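PDB 4MBQ: motility protein FimV from Pseudomonas aeruginosa, which regulates cyclic AMP levels by activating adenylate cyclase CyaB and supports type IV pilus assembly and twitching motility. Local coordinates for residues B[26-29]-B[30-33]. Sequence-based numbering, arbitrary orientation.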
loop_
_atom_site.group_PDB
_atom_site.type_symbol
_atom_site.label_atom_id
_atom_site.label_comp_id
_atom_site.label_asym_id
_atom_site.label_seq_id
_atom_site.Cartn_x
_atom_site.Cartn_y
_atom_site.Cartn_z
ATOM N N ARG B 26 -7.637 -0.947 1.939
ATOM C CA ARG B 26 -7.444 -0.994 3.384
ATOM C C ARG B 26 -6.326 -0.047 3.805
ATOM O O ARG B 26 -6.385 0.563 4.873
ATOM C CB ARG B 26 -7.130 -2.422 3.847
ATOM C CG ARG B 26 -8.266 -3.417 3.623
ATOM C CD ARG B 26 -7.895 -4.823 4.090
ATOM N NE ARG B 26 -8.954 -5.785 3.792
ATOM C CZ ARG B 26 -8.853 -6.767 2.900
ATOM N NH1 ARG B 26 -7.728 -6.938 2.219
ATOM N NH2 ARG B 26 -9.877 -7.587 2.697
ATOM N N ALA B 27 -5.312 0.076 2.955
ATOM C CA ALA B 27 -4.196 0.978 3.219
ATOM C C ALA B 27 -4.654 2.434 3.193
ATOM O O ALA B 27 -4.252 3.232 4.042
ATOM C CB ALA B 27 -3.082 0.749 2.214
ATOM N N TYR B 28 -5.498 2.770 2.219
ATOM C CA TYR B 28 -6.037 4.123 2.099
ATOM C C TYR B 28 -6.904 4.490 3.296
ATOM O O TYR B 28 -6.877 5.625 3.772
ATOM C CB TYR B 28 -6.845 4.275 0.805
ATOM C CG TYR B 28 -6.034 4.746 -0.382
ATOM C CD1 TYR B 28 -5.903 6.099 -0.663
ATOM C CD2 TYR B 28 -5.403 3.840 -1.222
ATOM C CE1 TYR B 28 -5.164 6.536 -1.747
ATOM C CE2 TYR B 28 -4.660 4.269 -2.308
ATOM C CZ TYR B 28 -4.546 5.616 -2.566
ATOM O OH TYR B 28 -3.809 6.043 -3.646
ATOM N N ILE B 29 -7.678 3.524 3.776
ATOM C CA ILE B 29 -8.538 3.737 4.931
ATOM C C ILE B 29 -7.701 4.026 6.173
ATOM O O ILE B 29 -7.993 4.950 6.930
ATOM C CB ILE B 29 -9.450 2.522 5.181
ATOM C CG1 ILE B 29 -10.403 2.329 3.999
ATOM C CG2 ILE B 29 -10.243 2.702 6.464
ATOM C CD1 ILE B 29 -11.309 1.127 4.138
ATOM N N ASP B 30 -6.646 3.243 6.367
ATOM C CA ASP B 30 -5.752 3.452 7.500
ATOM C C ASP B 30 -4.965 4.754 7.388
ATOM O O ASP B 30 -4.470 5.273 8.387
ATOM C CB ASP B 30 -4.824 2.253 7.688
ATOM C CG ASP B 30 -5.502 1.113 8.419
ATOM O OD1 ASP B 30 -6.206 1.384 9.415
ATOM O OD2 ASP B 30 -5.350 -0.049 7.999
ATOM N N MET B 31 -4.865 5.285 6.172
ATOM C CA MET B 31 -4.243 6.586 5.960
ATOM C C MET B 31 -5.236 7.707 6.229
ATOM O O MET B 31 -4.863 8.878 6.288
ATOM C CB MET B 31 -3.706 6.707 4.533
ATOM C CG MET B 31 -2.318 6.133 4.339
ATOM S SD MET B 31 -1.634 6.498 2.711
ATOM C CE MET B 31 -2.703 5.528 1.659
ATOM N N GLY B 32 -6.503 7.341 6.392
ATOM C CA GLY B 32 -7.563 8.317 6.556
ATOM C C GLY B 32 -7.986 8.894 5.219
ATOM O O GLY B 32 -8.658 9.924 5.160
ATOM N N ASP B 33 -7.586 8.225 4.142
ATOM C CA ASP B 33 -7.908 8.667 2.788
ATOM C C ASP B 33 -9.082 7.860 2.239
ATOM O O ASP B 33 -8.897 6.933 1.450
ATOM C CB ASP B 33 -6.686 8.516 1.877
ATOM C CG ASP B 33 -6.856 9.220 0.540
ATOM O OD1 ASP B 33 -7.987 9.641 0.211
ATOM O OD2 ASP B 33 -5.852 9.348 -0.190
#
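Y28 meets M31 and D33 where helix 15-30 ends in a Schellman motif, at the turn joining it to helix 34-47 in this tetratricopeptide-repeat domain. The M31 side chain leaves with CG beside its own backbone N and bends at chi3 (-68°), which brings its terminal methyl over one face of the tyrosine ring. CE sits 4.1 Å from the centroid of the Y28 ring, a CH-pi contact displaced toward the rim. D33 approaches the same ring at its edge: its side chain runs alongside, pointing the same way, with OD2 3.3 Å from CD1 of Y28 and the carboxylate plane turned 63° from the ring. Its other oxygen, OD1, accepts a hydrogen bond from the backbone N of G36, making D33 the N-cap of helix 34-47. The ring also packs on A37 and I40 of that helix, and its hydroxyl is hydrogen-bonded to the Y28 hydroxyl of a third subunit. In the backbone, G32 leaves the helical conformation with a positive phi, and its N donates to I29 O from above the carbonyl plane, at 2.9 Å. The chain then turns so that D33 N donates to Y28 O over 2.7 Å, with an N-H...O angle of 145°.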